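Beta sliding clamp (Streptococcus pneumoniae, PDB 2AWA) probably forms a ring-shaped head-to-tail dimer that encircles DNA and tethers DNA polymerases and other proteins to it, conferring processivity. Local coordinates at residues T151-K156 against K200-E205. Sequence-based numbering, arbitrary orientation.
Sequences TKLLKK and KKLTLE
Leu153 and Leu202 meet tip to tip where the first turns of helix 151-161 pack against the end of strand 196-203, a helix-on-sheet contact inside the central domain of the sliding-clamp fold. The apolar contact converges on a single methyl: Leu202 CD1 lies 3.6 Å from Leu153 CG and 3.7 Å from each of Leu153 CD1 and Leu153 CD2, and is thus seated against the whole isopropyl fork. Leu153 carries that fork across the gap because its CG stands anti to the backbone N (chi1 172°). The backbones stay well apart, 9.5 Å between the CA atoms of Leu153 and Leu202, and no hydrogen bond links the two segments.

The second meeting is between lysines. Lys156, extended beyond CG, crosses the bent chain of Lys200 at about a right angle. Lys156 NZ and Lys200 NZ, 4.9 Å apart, carry like charges, whose repulsion is probably offset by acids nearby: Lys200 NZ forms a salt bridge with Glu160, one helical turn beyond Lys156, and Glu378 makes long, weak ion pairs with both amines. The direct touch is between a methylene and an amine, Lys156 CE lying 3.8 Å from Lys200 NZ.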
ATOM      1  N   THR B 151      -2.863  25.563  14.991  1.00 63.62           N
ATOM      2  CA  THR B 151      -2.547  24.680  13.871  1.00 63.71           C
ATOM      3  C   THR B 151      -3.752  23.872  13.383  1.00 64.67           C
ATOM      4  O   THR B 151      -3.864  23.576  12.189  1.00 64.31           O
ATOM      5  CB  THR B 151      -1.443  23.690  14.236  1.00 61.69           C
ATOM      6  OG1 THR B 151      -1.634  23.282  15.584  1.00 74.43           O
ATOM      7  CG2 THR B 151      -0.107  24.327  14.154  1.00 61.50           C
ATOM      8  N   LYS B 152      -4.662  23.520  14.284  1.00 65.92           N
ATOM      9  CA  LYS B 152      -5.834  22.749  13.875  1.00 68.37           C
ATOM     10  C   LYS B 152      -6.729  23.586  12.932  1.00 68.35           C
ATOM     11  O   LYS B 152      -7.387  23.034  12.034  1.00 68.88           O
ATOM     12  CB  LYS B 152      -6.579  22.147  15.080  1.00 67.41           C
ATOM     13  CG  LYS B 152      -7.978  22.667  15.383  1.00 73.81           C
ATOM     14  CD  LYS B 152      -8.576  21.914  16.610  1.00 72.84           C
ATOM     15  CE  LYS B 152      -9.776  22.646  17.212  1.00 75.09           C
ATOM     16  NZ  LYS B 152     -10.232  22.073  18.517  1.00 75.68           N
ATOM     17  N   LEU B 153      -6.703  24.908  13.108  1.00 66.38           N
ATOM     18  CA  LEU B 153      -7.406  25.845  12.227  1.00 65.29           C
ATOM     19  C   LEU B 153      -6.797  25.884  10.816  1.00 64.70           C
ATOM     20  O   LEU B 153      -7.510  25.869   9.815  1.00 64.07           O
ATOM     21  CB  LEU B 153      -7.397  27.238  12.876  1.00 65.89           C
ATOM     22  CG  LEU B 153      -7.890  28.511  12.173  1.00 66.20           C
ATOM     23  CD1 LEU B 153      -8.139  29.593  13.190  1.00 65.22           C
ATOM     24  CD2 LEU B 153      -6.869  29.013  11.165  1.00 73.31           C
ATOM     25  N   LEU B 154      -5.475  25.975  10.746  1.00 64.77           N
ATOM     26  CA  LEU B 154      -4.753  25.922   9.477  1.00 62.76           C
ATOM     27  C   LEU B 154      -4.989  24.608   8.748  1.00 61.44           C
ATOM     28  O   LEU B 154      -5.338  24.614   7.563  1.00 61.98           O
ATOM     29  CB  LEU B 154      -3.254  26.063   9.699  1.00 63.68           C
ATOM     30  CG  LEU B 154      -2.542  27.273   9.136  1.00 65.78           C
ATOM     31  CD1 LEU B 154      -2.216  28.237  10.239  1.00 73.35           C
ATOM     32  CD2 LEU B 154      -1.252  26.816   8.470  1.00 69.47           C
ATOM     33  N   LYS B 155      -4.768  23.490   9.436  1.00 60.62           N
ATOM     34  CA  LYS B 155      -5.043  22.156   8.864  1.00 62.25           C
ATOM     35  C   LYS B 155      -6.477  22.060   8.351  1.00 63.38           C
ATOM     36  O   LYS B 155      -6.728  21.410   7.326  1.00 65.45           O
ATOM     37  CB  LYS B 155      -4.814  21.034   9.887  1.00 61.60           C
ATOM     38  CG  LYS B 155      -3.351  20.853  10.335  1.00 64.23           C
ATOM     39  CD  LYS B 155      -3.189  19.591  11.156  1.00 64.44           C
ATOM     40  CE  LYS B 155      -1.757  19.318  11.559  1.00 64.98           C
ATOM     41  NZ  LYS B 155      -1.542  17.849  11.725  1.00 66.87           N
ATOM     42  N   LYS B 156      -7.411  22.712   9.055  1.00 63.91           N
ATOM     43  CA  LYS B 156      -8.806  22.729   8.648  1.00 64.66           C
ATOM     44  C   LYS B 156      -8.997  23.568   7.373  1.00 63.94           C
ATOM     45  O   LYS B 156      -9.674  23.146   6.447  1.00 65.66           O
ATOM     46  CB  LYS B 156      -9.707  23.220   9.779  1.00 63.94           C
ATOM     47  CG  LYS B 156     -11.172  23.041   9.448  1.00 69.90           C
ATOM     48  CD  LYS B 156     -12.118  23.176  10.645  1.00 70.18           C
ATOM     49  CE  LYS B 156     -13.544  23.509  10.137  1.00 76.66           C
ATOM     50  NZ  LYS B 156     -14.661  23.013  10.990  1.00 77.67           N
ATOM     51  N   LYS B 200     -13.040  29.560   2.164  1.00 66.20           N
ATOM     52  CA  LYS B 200     -13.284  29.503   3.592  1.00 65.81           C
ATOM     53  C   LYS B 200     -12.907  30.856   4.187  1.00 64.37           C
ATOM     54  O   LYS B 200     -11.844  31.389   3.890  1.00 63.03           O
ATOM     55  CB  LYS B 200     -12.446  28.381   4.210  1.00 66.13           C
ATOM     56  CG  LYS B 200     -12.488  28.274   5.737  1.00 70.37           C
ATOM     57  CD  LYS B 200     -13.891  27.995   6.262  1.00 79.38           C
ATOM     58  CE  LYS B 200     -13.912  27.847   7.801  1.00 83.34           C
ATOM     59  NZ  LYS B 200     -12.998  26.749   8.299  1.00 91.64           N
ATOM     60  N   LYS B 201     -13.781  31.389   5.037  1.00 64.78           N
ATOM     61  CA  LYS B 201     -13.574  32.677   5.690  1.00 63.73           C
ATOM     62  C   LYS B 201     -13.678  32.542   7.221  1.00 62.53           C
ATOM     63  O   LYS B 201     -14.592  31.907   7.727  1.00 60.99           O
ATOM     64  CB  LYS B 201     -14.637  33.661   5.227  1.00 63.27           C
ATOM     65  CG  LYS B 201     -14.599  34.125   3.774  1.00 62.66           C
ATOM     66  CD  LYS B 201     -15.754  35.134   3.589  1.00 66.33           C
ATOM     67  CE  LYS B 201     -15.659  35.990   2.334  1.00 73.65           C
ATOM     68  NZ  LYS B 201     -16.503  37.254   2.459  1.00 69.64           N
ATOM     69  N   LEU B 202     -12.742  33.149   7.946  1.00 64.08           N
ATOM     70  CA  LEU B 202     -12.763  33.195   9.410  1.00 64.59           C
ATOM     71  C   LEU B 202     -12.615  34.617   9.863  1.00 64.60           C
ATOM     72  O   LEU B 202     -12.137  35.451   9.101  1.00 62.81           O
ATOM     73  CB  LEU B 202     -11.558  32.484   9.989  1.00 64.58           C
ATOM     74  CG  LEU B 202     -11.478  30.997   9.783  1.00 75.63           C
ATOM     75  CD1 LEU B 202     -10.091  30.555  10.212  1.00 82.34           C
ATOM     76  CD2 LEU B 202     -12.585  30.289  10.575  1.00 82.84           C
ATOM     77  N   THR B 203     -12.972  34.862  11.125  1.00 65.10           N
ATOM     78  CA  THR B 203     -12.540  36.049  11.836  1.00 65.95           C
ATOM     79  C   THR B 203     -11.536  35.637  12.907  1.00 67.29           C
ATOM     80  O   THR B 203     -11.843  34.814  13.762  1.00 67.70           O
ATOM     81  CB  THR B 203     -13.709  36.759  12.490  1.00 66.13           C
ATOM     82  OG1 THR B 203     -14.668  37.102  11.483  1.00 67.99           O
ATOM     83  CG2 THR B 203     -13.236  38.018  13.189  1.00 63.85           C
ATOM     84  N   LEU B 204     -10.333  36.207  12.853  1.00 68.19           N
ATOM     85  CA  LEU B 204      -9.289  35.898  13.825  1.00 68.14           C
ATOM     86  C   LEU B 204      -9.692  36.468  15.175  1.00 67.81           C
ATOM     87  O   LEU B 204     -10.176  37.600  15.247  1.00 68.58           O
ATOM     88  CB  LEU B 204      -7.943  36.479  13.376  1.00 68.26           C
ATOM     89  CG  LEU B 204      -7.373  35.996  12.024  1.00 70.08           C
ATOM     90  CD1 LEU B 204      -5.985  36.578  11.785  1.00 68.23           C
ATOM     91  CD2 LEU B 204      -7.319  34.473  11.927  1.00 68.00           C
ATOM     92  N   GLU B 205      -9.522  35.687  16.240  1.00 68.02           N
ATOM     93  CA  GLU B 205      -9.893  36.155  17.584  1.00 70.27           C
ATOM     94  C   GLU B 205      -9.104  37.416  17.996  1.00 70.51           C
ATOM     95  O   GLU B 205      -9.641  38.283  18.689  1.00 71.16           O
ATOM     96  CB  GLU B 205      -9.731  35.045  18.638  1.00 69.71           C
TER